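Alpha-glucosidase (Bacteroides thetaiotaomicron, PDB 5XFM) probably hydrolyses beta-L-arabinopyranosides and alpha-galactosides, as a bifunctional calcium-binding enzyme of glycoside hydrolase family 97. Local coordinates at residues 55-60 and 124-129; 62-67 and 103-108; 86-91 and 273-278; 277-282 and 440-445. The protein carries 1 engineered substitution. One frame throughout, in Å; residues are numbered along the deposited sequence.

Contact 1: residues 55-60 and 124-129; sequences LGMNTN and FRYTLP
The Y126 ring meets M57 and G56 obliquely, at two different parts of the phenol. M57 CE lies by the root of the ring, 3.5 Å from Y126 CD1. The chain of M57 bends at its end, with chi3 at 60°, and this places CE against CD1, CG and CB of the tyrosine. The two side chains run antiparallel where they pass. The sulfur stands farther off, with M57 SD 5.5 Å from the Y126 ring centre, an oblique Met-aromatic contact. M57 SD also touches L128 CD1 at 4.3 Å. At the other end of the phenol, G56 N gives its hydrogen to Y126 OH at 2.9 Å, with an N-H...O angle of 162°. The second ring, F124, is met obliquely by one methyl: L55 CD2 lies 3.7 Å from F124 CE2. L55 CD2 is also 3.8 Å from Y126 OH.

Strand 47-59 and strand 121-128 belong to different antiparallel sheets. Their side chains meet between the layers of a beta-sandwich, consistent with the galactose mutarotase-like clan. The tyrosine hydroxyl is buried there. G56 N and T144 OG1 both bond to it, which probably makes burying the phenol's polar end less costly.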
loop_
_atom_site.group_PDB
_atom_site.type_symbol
_atom_site.label_atom_id
_atom_site.label_comp_id
_atom_site.label_asym_id
_atom_site.label_seq_id
_atom_site.Cartn_x
_atom_site.Cartn_y
_atom_site.Cartn_z
ATOM N N LEU A 55 -9.309 -16.060 18.450
ATOM C CA LEU A 55 -8.114 -16.656 17.861
ATOM C C LEU A 55 -8.463 -18.033 17.330
ATOM O O LEU A 55 -9.502 -18.594 17.674
ATOM C CB LEU A 55 -6.984 -16.765 18.887
ATOM C CG LEU A 55 -6.287 -15.500 19.380
ATOM C CD1 LEU A 55 -5.434 -15.816 20.595
ATOM C CD2 LEU A 55 -5.430 -14.922 18.268
ATOM N N GLY A 56 -7.604 -18.592 16.489
ATOM C CA GLY A 56 -7.760 -19.990 16.147
ATOM C C GLY A 56 -8.030 -20.242 14.689
ATOM O O GLY A 56 -7.966 -19.325 13.866
ATOM N N MET A 57 -8.290 -21.503 14.362
ATOM C CA MET A 57 -8.517 -21.875 12.975
ATOM C C MET A 57 -9.161 -23.249 12.876
ATOM O O MET A 57 -9.143 -24.029 13.818
ATOM C CB MET A 57 -7.209 -21.845 12.185
ATOM C CG MET A 57 -6.175 -22.845 12.656
ATOM S SD MET A 57 -4.771 -22.883 11.537
ATOM C CE MET A 57 -4.242 -21.186 11.677
ATOM N N ASN A 58 -9.737 -23.514 11.716
ATOM C CA ASN A 58 -10.301 -24.799 11.352
ATOM C C ASN A 58 -9.465 -25.400 10.223
ATOM O O ASN A 58 -9.253 -24.757 9.174
ATOM C CB ASN A 58 -11.761 -24.597 10.936
ATOM C CG ASN A 58 -12.469 -25.885 10.589
ATOM O OD1 ASN A 58 -12.090 -26.952 11.041
ATOM N ND2 ASN A 58 -13.522 -25.782 9.774
ATOM N N THR A 59 -9.022 -26.640 10.446
ATOM C CA THR A 59 -7.979 -27.250 9.638
ATOM C C THR A 59 -8.280 -28.718 9.273
ATOM O O THR A 59 -8.898 -29.444 10.056
ATOM C CB THR A 59 -6.643 -27.136 10.427
ATOM O OG1 THR A 59 -6.046 -25.848 10.215
ATOM C CG2 THR A 59 -5.689 -28.208 10.062
ATOM N N ASN A 60 -7.797 -29.173 8.115
ATOM C CA ASN A 60 -8.059 -30.541 7.667
ATOM C C ASN A 60 -7.224 -31.612 8.374
ATOM O O ASN A 60 -7.305 -32.786 8.031
ATOM C CB ASN A 60 -7.834 -30.656 6.153
ATOM C CG ASN A 60 -6.356 -30.629 5.767
ATOM O OD1 ASN A 60 -5.505 -30.171 6.526
ATOM N ND2 ASN A 60 -6.052 -31.124 4.573
ATOM N N PHE A 124 1.060 -10.942 14.814
ATOM C CA PHE A 124 0.948 -12.290 15.351
ATOM C C PHE A 124 0.609 -13.312 14.293
ATOM O O PHE A 124 -0.020 -12.995 13.292
ATOM C CB PHE A 124 -0.069 -12.348 16.506
ATOM C CG PHE A 124 -1.508 -12.266 16.084
ATOM C CD1 PHE A 124 -2.136 -11.038 15.960
ATOM C CD2 PHE A 124 -2.250 -13.417 15.867
ATOM C CE1 PHE A 124 -3.457 -10.959 15.595
ATOM C CE2 PHE A 124 -3.577 -13.341 15.495
ATOM C CZ PHE A 124 -4.179 -12.108 15.359
ATOM N N ARG A 125 1.074 -14.538 14.497
ATOM C CA ARG A 125 0.807 -15.584 13.518
ATOM C C ARG A 125 0.681 -16.942 14.178
ATOM O O ARG A 125 1.036 -17.115 15.345
ATOM C CB ARG A 125 1.901 -15.624 12.445
ATOM C CG ARG A 125 3.253 -16.107 12.939
ATOM C CD ARG A 125 4.154 -16.503 11.775
ATOM N NE ARG A 125 5.512 -16.775 12.229
ATOM C CZ ARG A 125 6.562 -16.929 11.428
ATOM N NH1 ARG A 125 6.427 -16.829 10.109
ATOM N NH2 ARG A 125 7.755 -17.172 11.951
ATOM N N TYR A 126 0.132 -17.896 13.437
ATOM C CA TYR A 126 0.028 -19.262 13.920
ATOM C C TYR A 126 1.149 -20.121 13.344
ATOM O O TYR A 126 1.589 -19.898 12.218
ATOM C CB TYR A 126 -1.323 -19.867 13.547
ATOM C CG TYR A 126 -2.521 -19.047 13.951
ATOM C CD1 TYR A 126 -3.097 -18.152 13.061
ATOM C CD2 TYR A 126 -3.090 -19.176 15.216
ATOM C CE1 TYR A 126 -4.200 -17.406 13.410
ATOM C CE2 TYR A 126 -4.193 -18.429 15.577
ATOM C CZ TYR A 126 -4.746 -17.543 14.667
ATOM O OH TYR A 126 -5.849 -16.793 15.005
ATOM N N THR A 127 1.592 -21.115 14.105
ATOM C CA THR A 127 2.494 -22.130 13.572
ATOM C C THR A 127 1.849 -23.506 13.711
ATOM O O THR A 127 1.095 -23.755 14.655
ATOM C CB THR A 127 3.875 -22.116 14.270
ATOM O OG1 THR A 127 3.720 -22.276 15.687
ATOM C CG2 THR A 127 4.605 -20.808 13.990
ATOM N N LEU A 128 2.126 -24.378 12.747
ATOM C CA LEU A 128 1.655 -25.758 12.778
ATOM C C LEU A 128 2.834 -26.705 12.587
ATOM O O LEU A 128 3.525 -26.644 11.573
ATOM C CB LEU A 128 0.609 -26.010 11.690
ATOM C CG LEU A 128 -0.752 -25.323 11.778
ATOM C CD1 LEU A 128 -1.369 -25.275 10.408
ATOM C CD2 LEU A 128 -1.656 -26.095 12.729
ATOM N N PRO A 129 3.068 -27.583 13.568
ATOM C CA PRO A 129 4.184 -28.530 13.490
ATOM C C PRO A 129 3.829 -29.770 12.672
ATOM O O PRO A 129 2.653 -29.993 12.376
ATOM C CB PRO A 129 4.420 -28.898 14.957
ATOM C CG PRO A 129 3.046 -28.833 15.553
ATOM C CD PRO A 129 2.331 -27.700 14.841
#

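Contact 2: residues 62-67 and 103-108; sequences GDFTKN and LENEQG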
loop_
_atom_site.group_PDB
_atom_site.type_symbol
_atom_site.label_atom_id
_atom_site.label_comp_id
_atom_site.label_asym_id
_atom_site.label_seq_id
_atom_site.Cartn_x
_atom_site.Cartn_y
_atom_site.Cartn_z
ATOM N N GLY A 62 -7.175 -31.033 11.879
ATOM C CA GLY A 62 -7.698 -30.794 13.214
ATOM C C GLY A 62 -8.351 -29.441 13.413
ATOM O O GLY A 62 -8.169 -28.512 12.626
ATOM N N ASP A 63 -9.155 -29.326 14.460
ATOM C CA ASP A 63 -9.793 -28.049 14.721
ATOM C C ASP A 63 -9.211 -27.359 15.949
ATOM O O ASP A 63 -9.044 -27.963 17.007
ATOM C CB ASP A 63 -11.305 -28.214 14.850
ATOM C CG ASP A 63 -11.963 -28.527 13.516
ATOM O OD1 ASP A 63 -11.228 -28.747 12.525
ATOM O OD2 ASP A 63 -13.211 -28.503 13.447
ATOM N N PHE A 64 -8.889 -26.084 15.773
ATOM C CA PHE A 64 -8.287 -25.248 16.795
ATOM C C PHE A 64 -9.164 -24.005 16.978
ATOM O O PHE A 64 -8.699 -22.866 16.940
ATOM C CB PHE A 64 -6.875 -24.868 16.369
ATOM C CG PHE A 64 -6.005 -26.056 16.064
ATOM C CD1 PHE A 64 -5.455 -26.818 17.077
ATOM C CD2 PHE A 64 -5.767 -26.425 14.749
ATOM C CE1 PHE A 64 -4.673 -27.918 16.783
ATOM C CE2 PHE A 64 -4.983 -27.520 14.448
ATOM C CZ PHE A 64 -4.436 -28.268 15.458
ATOM N N THR A 65 -10.450 -24.254 17.174
ATOM C CA THR A 65 -11.466 -23.211 17.224
ATOM C C THR A 65 -12.048 -23.061 18.626
ATOM O O THR A 65 -12.347 -21.951 19.080
ATOM C CB THR A 65 -12.592 -23.532 16.206
ATOM O OG1 THR A 65 -12.185 -23.110 14.897
ATOM C CG2 THR A 65 -13.886 -22.840 16.561
ATOM N N LYS A 66 -12.182 -24.183 19.323
ATOM C CA LYS A 66 -12.842 -24.183 20.622
ATOM C C LYS A 66 -12.119 -25.012 21.679
ATOM O O LYS A 66 -11.549 -26.054 21.371
ATOM C CB LYS A 66 -14.277 -24.697 20.482
ATOM C CG LYS A 66 -15.187 -23.769 19.712
ATOM C CD LYS A 66 -16.616 -24.264 19.710
ATOM C CE LYS A 66 -17.520 -23.288 18.983
ATOM N NZ LYS A 66 -17.496 -21.947 19.628
ATOM N N ASN A 67 -12.161 -24.541 22.920
ATOM C CA ASN A 67 -11.727 -25.324 24.059
ATOM C C ASN A 67 -10.272 -25.780 23.956
ATOM O O ASN A 67 -9.977 -26.970 23.989
ATOM C CB ASN A 67 -12.657 -26.529 24.229
ATOM C CG ASN A 67 -14.112 -26.123 24.465
ATOM O OD1 ASN A 67 -14.386 -25.132 25.146
ATOM N ND2 ASN A 67 -15.043 -26.867 23.874
ATOM N N LEU A 103 -0.482 -24.137 22.216
ATOM C CA LEU A 103 -1.871 -24.529 22.401
ATOM C C LEU A 103 -2.107 -25.977 22.005
ATOM O O LEU A 103 -1.404 -26.529 21.159
ATOM C CB LEU A 103 -2.807 -23.634 21.583
ATOM C CG LEU A 103 -2.693 -22.123 21.744
ATOM C CD1 LEU A 103 -3.672 -21.432 20.803
ATOM C CD2 LEU A 103 -2.963 -21.733 23.176
ATOM N N GLU A 104 -3.126 -26.575 22.614
ATOM C CA GLU A 104 -3.509 -27.950 22.329
ATOM C C GLU A 104 -5.031 -28.060 22.311
ATOM O O GLU A 104 -5.701 -27.456 23.149
ATOM C CB GLU A 104 -2.905 -28.883 23.382
ATOM C CG GLU A 104 -2.672 -30.305 22.928
ATOM C CD GLU A 104 -1.868 -31.107 23.940
ATOM O OE1 GLU A 104 -0.677 -30.789 24.147
ATOM O OE2 GLU A 104 -2.425 -32.061 24.523
ATOM N N ASN A 105 -5.586 -28.810 21.362
ATOM C CA ASN A 105 -7.022 -29.073 21.378
ATOM C C ASN A 105 -7.329 -30.344 22.157
ATOM O O ASN A 105 -6.419 -31.011 22.636
ATOM C CB ASN A 105 -7.610 -29.165 19.959
ATOM C CG ASN A 105 -7.059 -30.331 19.146
ATOM O OD1 ASN A 105 -6.314 -31.177 19.644
ATOM N ND2 ASN A 105 -7.453 -30.387 17.883
ATOM N N GLU A 106 -8.613 -30.676 22.265
ATOM C CA GLU A 106 -9.056 -31.799 23.081
ATOM C C GLU A 106 -8.518 -33.125 22.565
ATOM O O GLU A 106 -8.388 -34.083 23.325
ATOM C CB GLU A 106 -10.585 -31.858 23.133
ATOM C CG GLU A 106 -11.233 -30.769 23.973
ATOM C CD GLU A 106 -12.748 -30.750 23.849
ATOM O OE1 GLU A 106 -13.255 -30.951 22.723
ATOM O OE2 GLU A 106 -13.430 -30.536 24.875
ATOM N N GLN A 107 -8.191 -33.172 21.278
ATOM C CA GLN A 107 -7.666 -34.391 20.677
ATOM C C GLN A 107 -6.157 -34.493 20.873
ATOM O O GLN A 107 -5.543 -35.493 20.517
ATOM C CB GLN A 107 -8.002 -34.443 19.183
ATOM C CG GLN A 107 -9.486 -34.567 18.855
ATOM C CD GLN A 107 -10.248 -33.271 19.076
ATOM O OE1 GLN A 107 -9.671 -32.183 19.032
ATOM N NE2 GLN A 107 -11.550 -33.383 19.313
ATOM N N GLY A 108 -5.565 -33.462 21.464
ATOM C CA GLY A 108 -4.141 -33.472 21.726
ATOM C C GLY A 108 -3.310 -32.910 20.588
ATOM O O GLY A 108 -2.079 -32.945 20.640
#
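N105 points toward strand 62-64, and its amide meets both D63 and F64. N105 ND2 donates to the backbone oxygen D63 O at 3.0 Å, and the bond is nearly straight, at 168°. The acceptor lies in the plane of the N105 amide. Seen from the other partner, ND2 stands above the carbonyl plane of D63, 37° out of it.

The F64 ring meets the same amide obliquely. Its plane is only 15° from the amide plane, yet the two side chains pass at a slant. The nearest ring atom, F64 CE1, is 3.9 Å from N105 ND2 and 4.1 Å from N105 CG. Farther out, N67 ND2 comes no closer to E106 OE2 than 4.1 Å. This is a loose contact at the surface. The backbone N67 O lies 4.0 Å from E106 CG.

The other end of the N105 amide serves its own loop. N105 OD1 accepts from Q109 N and, weakly, from Q107 N. G108 N donates to N105 O at 2.8 Å. Residues 105-108 form a type I beta turn, the reversal of a beta-hairpin between strands 91-104 and 110-117. This hairpin belongs to one sheet of the sandwich, and N105 ties its turn to strand 62-64 of the other sheet.

Contact 3: residues 86-91 and 273-278; sequences RIKVSN and VETTVP
K88 NZ donates to two backbone oxygens of the 273-278 segment, V273 O at 2.8 Å and T275 O at 2.7 Å. The two are met differently. NZ lies in the plane of the T275 carbonyl, on a lone pair, but stands 42° out of the plane of the V273 carbonyl. T483 O is a further acceptor for NZ. The amine is thus gripped by three backbone oxygens, which would suit a protonated lysine. A methionine in its place would probably leave the V273 and T275 carbonyls without this donor at a largely buried position. K88 also offers its own carbonyl, which accepts from T557 OG1 in strand 556-563.

V273 lies on helix 270-274 and T275 in the link to the weakly bonded helix about 277-280. An ST turn shapes this link: T275 OG1 accepts from V277 N at 3.3 Å, in a nearly straight bond. The same hydroxyl is bonded to D121 OD2.

The T275 methyl CG2 comes within 3.9 Å of K88 NZ. Beside the lysine, V89 CG1 packs on T276 CG2 at 3.8 Å, and these two side chains cross at about a right angle.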
loop_
_atom_site.group_PDB
_atom_site.type_symbol
_atom_site.label_atom_id
_atom_site.label_comp_id
_atom_site.label_asym_id
_atom_site.label_seq_id
_atom_site.Cartn_x
_atom_site.Cartn_y
_atom_site.Cartn_z
ATOM N N ARG A 86 12.748 1.682 -0.767
ATOM C CA ARG A 86 11.403 1.680 -1.358
ATOM C C ARG A 86 10.254 1.756 -0.344
ATOM O O ARG A 86 9.121 1.382 -0.664
ATOM C CB ARG A 86 11.212 0.435 -2.231
ATOM C CG ARG A 86 12.161 0.337 -3.412
ATOM C CD ARG A 86 12.278 -1.109 -3.886
ATOM N NE ARG A 86 13.132 -1.894 -2.994
ATOM C CZ ARG A 86 12.964 -3.187 -2.733
ATOM N NH1 ARG A 86 11.971 -3.862 -3.290
ATOM N NH2 ARG A 86 13.790 -3.808 -1.903
ATOM N N ILE A 87 10.539 2.198 0.879
ATOM C CA ILE A 87 9.483 2.427 1.867
ATOM C C ILE A 87 9.665 3.810 2.496
ATOM O O ILE A 87 10.529 4.574 2.066
ATOM C CB ILE A 87 9.460 1.344 2.979
ATOM C CG1 ILE A 87 10.724 1.395 3.827
ATOM C CG2 ILE A 87 9.270 -0.045 2.389
ATOM C CD1 ILE A 87 10.603 0.638 5.141
ATOM N N LYS A 88 8.853 4.121 3.508
ATOM C CA LYS A 88 8.807 5.462 4.109
ATOM C C LYS A 88 10.060 5.857 4.907
ATOM O O LYS A 88 10.242 7.032 5.234
ATOM C CB LYS A 88 7.584 5.577 5.019
ATOM C CG LYS A 88 7.661 4.703 6.256
ATOM C CD LYS A 88 6.385 4.757 7.089
ATOM C CE LYS A 88 5.281 3.881 6.503
ATOM N NZ LYS A 88 4.132 3.721 7.451
ATOM N N VAL A 89 10.902 4.885 5.246
ATOM C CA VAL A 89 12.112 5.154 6.021
ATOM C C VAL A 89 13.204 4.193 5.562
ATOM O O VAL A 89 12.898 3.090 5.118
ATOM C CB VAL A 89 11.845 5.004 7.541
ATOM C CG1 VAL A 89 11.434 3.574 7.876
ATOM C CG2 VAL A 89 13.056 5.425 8.364
ATOM N N SER A 90 14.472 4.596 5.644
ATOM C CA SER A 90 15.552 3.768 5.092
ATOM C C SER A 90 16.293 2.905 6.129
ATOM O O SER A 90 16.979 1.948 5.767
ATOM C CB SER A 90 16.552 4.648 4.332
ATOM O OG SER A 90 17.278 5.496 5.196
ATOM N N ASN A 91 16.154 3.235 7.408
ATOM C CA ASN A 91 16.818 2.468 8.466
ATOM C C ASN A 91 15.895 2.227 9.650
ATOM O O ASN A 91 15.306 3.165 10.189
ATOM C CB ASN A 91 18.092 3.173 8.936
ATOM C CG ASN A 91 19.230 3.024 7.952
ATOM O OD1 ASN A 91 19.975 2.042 7.990
ATOM N ND2 ASN A 91 19.364 3.992 7.053
ATOM N N VAL A 273 0.777 6.474 10.937
ATOM C CA VAL A 273 1.456 6.961 9.748
ATOM C C VAL A 273 2.891 6.452 9.649
ATOM O O VAL A 273 3.360 6.133 8.549
ATOM C CB VAL A 273 1.435 8.508 9.722
ATOM C CG1 VAL A 273 2.365 9.065 8.664
ATOM C CG2 VAL A 273 0.001 9.004 9.525
ATOM N N GLU A 274 3.554 6.299 10.796
ATOM C CA GLU A 274 4.980 5.976 10.816
ATOM C C GLU A 274 5.303 4.497 11.017
ATOM O O GLU A 274 6.476 4.136 11.134
ATOM C CB GLU A 274 5.679 6.784 11.915
ATOM C CG GLU A 274 5.779 8.270 11.627
ATOM C CD GLU A 274 6.442 9.041 12.755
ATOM O OE1 GLU A 274 7.065 8.408 13.636
ATOM O OE2 GLU A 274 6.357 10.288 12.749
ATOM N N THR A 275 4.276 3.653 11.060
ATOM C CA THR A 275 4.464 2.224 11.316
ATOM C C THR A 275 5.318 1.533 10.250
ATOM O O THR A 275 5.240 1.854 9.057
ATOM C CB THR A 275 3.112 1.480 11.413
ATOM O OG1 THR A 275 3.342 0.120 11.799
ATOM C CG2 THR A 275 2.367 1.505 10.078
ATOM N N THR A 276 6.142 0.588 10.697
ATOM C CA THR A 276 6.934 -0.233 9.791
ATOM C C THR A 276 6.637 -1.720 9.955
ATOM O O THR A 276 7.354 -2.564 9.424
ATOM C CB THR A 276 8.446 0.010 9.978
ATOM O OG1 THR A 276 8.803 -0.180 11.352
ATOM C CG2 THR A 276 8.812 1.427 9.561
ATOM N N VAL A 277 5.549 -2.043 10.650
ATOM C CA VAL A 277 5.242 -3.444 10.913
ATOM C C VAL A 277 5.046 -4.325 9.649
ATOM O O VAL A 277 5.320 -5.521 9.716
ATOM C CB VAL A 277 4.008 -3.579 11.862
ATOM C CG1 VAL A 277 2.697 -3.277 11.153
ATOM C CG2 VAL A 277 3.971 -4.966 12.511
ATOM N N PRO A 278 4.628 -3.759 8.488
ATOM C CA PRO A 278 4.624 -4.689 7.344
ATOM C C PRO A 278 6.005 -5.257 7.010
ATOM O O PRO A 278 6.099 -6.331 6.413
ATOM C CB PRO A 278 4.121 -3.821 6.181
ATOM C CG PRO A 278 3.374 -2.722 6.817
ATOM C CD PRO A 278 4.037 -2.454 8.120
#

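Contact 4: residues 277-282 and 440-445; sequences VPWDVV and GWERMY
W279 and V282, on and just after the weakly bonded helix about 277-280, pack on helix 441-444 where the N-terminal beta-sandwich meets the (beta/alpha) barrel. The indole uses its edge. W279 NE1 donates to E442 OE1 at 2.9 Å, and that oxygen lies in the ring plane. The carboxylate is turned 70° to the ring, and the indole nitrogen stands well above its plane. E442 OE2 is bonded to S486 OG. P278 CB covers one face of the indole, over its centre. A phenylalanine in place of W279 would probably leave E442 OE1 without its indole donor and the carboxylate freer to turn.

G440, at the N-cap, brings CA to 3.5 Å from P278 O in a CA-H...O contact. A side chain here would clash with the carbonyl. V282 CG2 touches M444 CG and R443 CB, each at 4.0 Å. R443 CG is anti to the backbone N (chi1 -173°), which places it 3.8 Å from V282 O. R443 NE makes a weak bond to V282 O at 3.2 Å, in the guanidinium plane. R443 NH1 is bonded to Q84 OE1. The partners described for E442 and R443 are neutral groups, so these charges are probably met by dipoles here rather than by opposite charges.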
loop_
_atom_site.group_PDB
_atom_site.type_symbol
_atom_site.label_atom_id
_atom_site.label_comp_id
_atom_site.label_asym_id
_atom_site.label_seq_id
_atom_site.Cartn_x
_atom_site.Cartn_y
_atom_site.Cartn_z
ATOM N N VAL A 277 5.549 -2.043 10.650
ATOM C CA VAL A 277 5.242 -3.444 10.913
ATOM C C VAL A 277 5.046 -4.325 9.649
ATOM O O VAL A 277 5.320 -5.521 9.716
ATOM C CB VAL A 277 4.008 -3.579 11.862
ATOM C CG1 VAL A 277 2.697 -3.277 11.153
ATOM C CG2 VAL A 277 3.971 -4.966 12.511
ATOM N N PRO A 278 4.628 -3.759 8.488
ATOM C CA PRO A 278 4.624 -4.689 7.344
ATOM C C PRO A 278 6.005 -5.257 7.010
ATOM O O PRO A 278 6.099 -6.331 6.413
ATOM C CB PRO A 278 4.121 -3.821 6.181
ATOM C CG PRO A 278 3.374 -2.722 6.817
ATOM C CD PRO A 278 4.037 -2.454 8.120
ATOM N N TRP A 279 7.057 -4.535 7.386
ATOM C CA TRP A 279 8.419 -4.940 7.075
ATOM C C TRP A 279 9.186 -5.460 8.316
ATOM O O TRP A 279 10.226 -6.100 8.184
ATOM C CB TRP A 279 9.146 -3.768 6.410
ATOM C CG TRP A 279 8.346 -3.246 5.248
ATOM C CD1 TRP A 279 8.270 -3.789 4.000
ATOM C CD2 TRP A 279 7.470 -2.110 5.244
ATOM N NE1 TRP A 279 7.416 -3.055 3.213
ATOM C CE2 TRP A 279 6.912 -2.019 3.954
ATOM C CE3 TRP A 279 7.111 -1.157 6.203
ATOM C CZ2 TRP A 279 6.019 -1.010 3.595
ATOM C CZ3 TRP A 279 6.214 -0.155 5.845
ATOM C CH2 TRP A 279 5.682 -0.091 4.553
ATOM N N ASP A 280 8.665 -5.199 9.513
ATOM C CA ASP A 280 9.340 -5.622 10.749
ATOM C C ASP A 280 9.474 -7.136 10.888
ATOM O O ASP A 280 10.455 -7.635 11.433
ATOM C CB ASP A 280 8.603 -5.097 11.980
ATOM C CG ASP A 280 8.851 -3.628 12.232
ATOM O OD1 ASP A 280 9.788 -3.055 11.622
ATOM O OD2 ASP A 280 8.114 -3.053 13.064
ATOM N N VAL A 281 8.491 -7.870 10.387
ATOM C CA VAL A 281 8.418 -9.300 10.654
ATOM C C VAL A 281 8.579 -10.182 9.416
ATOM O O VAL A 281 8.266 -11.371 9.463
ATOM C CB VAL A 281 7.081 -9.639 11.346
ATOM C CG1 VAL A 281 7.001 -8.954 12.706
ATOM C CG2 VAL A 281 5.917 -9.211 10.480
ATOM N N VAL A 282 9.053 -9.606 8.312
ATOM C CA VAL A 282 9.348 -10.386 7.108
ATOM C C VAL A 282 10.801 -10.218 6.648
ATOM O O VAL A 282 11.473 -9.252 7.011
ATOM C CB VAL A 282 8.399 -10.007 5.939
ATOM C CG1 VAL A 282 6.950 -10.142 6.383
ATOM C CG2 VAL A 282 8.673 -8.591 5.451
ATOM N N GLY A 440 4.028 -6.360 2.636
ATOM C CA GLY A 440 5.426 -6.386 3.015
ATOM C C GLY A 440 6.304 -6.730 1.822
ATOM O O GLY A 440 7.432 -7.196 1.984
ATOM N N TRP A 441 5.783 -6.508 0.618
ATOM C CA TRP A 441 6.440 -7.000 -0.588
ATOM C C TRP A 441 7.772 -6.315 -0.960
ATOM O O TRP A 441 8.613 -6.943 -1.608
ATOM C CB TRP A 441 5.457 -6.919 -1.768
ATOM C CG TRP A 441 4.402 -8.001 -1.704
ATOM C CD1 TRP A 441 4.182 -8.865 -0.667
ATOM C CD2 TRP A 441 3.469 -8.364 -2.731
ATOM N NE1 TRP A 441 3.160 -9.725 -0.977
ATOM C CE2 TRP A 441 2.703 -9.441 -2.237
ATOM C CE3 TRP A 441 3.201 -7.881 -4.018
ATOM C CZ2 TRP A 441 1.688 -10.043 -2.983
ATOM C CZ3 TRP A 441 2.193 -8.480 -4.759
ATOM C CH2 TRP A 441 1.447 -9.548 -4.238
ATOM N N GLU A 442 7.992 -5.074 -0.519
ATOM C CA GLU A 442 9.261 -4.387 -0.788
ATOM C C GLU A 442 10.445 -5.137 -0.173
ATOM O O GLU A 442 11.501 -5.285 -0.799
ATOM C CB GLU A 442 9.240 -2.951 -0.240
ATOM C CG GLU A 442 8.295 -1.970 -0.948
ATOM C CD GLU A 442 6.921 -1.895 -0.302
ATOM O OE1 GLU A 442 6.563 -2.834 0.444
ATOM O OE2 GLU A 442 6.208 -0.888 -0.527
ATOM N N ARG A 443 10.265 -5.620 1.053
ATOM C CA ARG A 443 11.313 -6.363 1.726
ATOM C C ARG A 443 11.371 -7.785 1.194
ATOM O O ARG A 443 12.453 -8.320 0.966
ATOM C CB ARG A 443 11.097 -6.376 3.238
ATOM C CG ARG A 443 12.253 -6.998 3.999
ATOM C CD ARG A 443 12.405 -6.376 5.369
ATOM N NE ARG A 443 13.516 -6.973 6.106
ATOM C CZ ARG A 443 14.778 -6.566 5.987
ATOM N NH1 ARG A 443 15.078 -5.574 5.151
ATOM N NH2 ARG A 443 15.740 -7.150 6.693
ATOM N N MET A 444 10.210 -8.405 1.010
ATOM C CA MET A 444 10.179 -9.778 0.528
ATOM C C MET A 444 10.785 -9.933 -0.875
ATOM O O MET A 444 11.444 -10.939 -1.149
ATOM C CB MET A 444 8.751 -10.311 0.560
ATOM C CG MET A 444 8.216 -10.453 1.970
ATOM S SD MET A 444 6.426 -10.457 2.103
ATOM C CE MET A 444 6.027 -12.057 1.405
ATOM N N TYR A 445 10.584 -8.933 -1.741
ATOM C CA TYR A 445 11.045 -8.992 -3.140
ATOM C C TYR A 445 11.893 -7.783 -3.562
ATOM O O TYR A 445 11.364 -6.688 -3.753
ATOM C CB TYR A 445 9.845 -9.106 -4.082
ATOM C CG TYR A 445 8.881 -10.212 -3.718
ATOM C CD1 TYR A 445 9.135 -11.530 -4.075
ATOM C CD2 TYR A 445 7.722 -9.936 -2.998
ATOM C CE1 TYR A 445 8.253 -12.541 -3.740
ATOM C CE2 TYR A 445 6.843 -10.931 -2.660
ATOM C CZ TYR A 445 7.108 -12.232 -3.029
ATOM O OH TYR A 445 6.222 -13.228 -2.684
HETATM O O HOH W 1 14.615 -9.999 8.084
#

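How the contacts relate
Contact 1 closes the loop from strand 47-59 to strand 121-128 and joins two sheets of the N-terminal sandwich. Contact 2 is nested inside that loop and joins strand 62-64 to the turn after strand 91-104. The two touch, because strands 47-59 and 62-64 are neighbours in one sheet: M57 O lies 2.8 Å from F64 N. Contact 3 runs from the loop between strands 69-83 and 91-104 to helices 270-274 and 277-280, and crosses both. Contact 4 begins where contact 3 ends and shares V277 and P278 with it. It follows contacts 1 and 2 and ties the sandwich to the barrel. Contacts 3 and 4 meet through R86 with Y445 and I87 with W279.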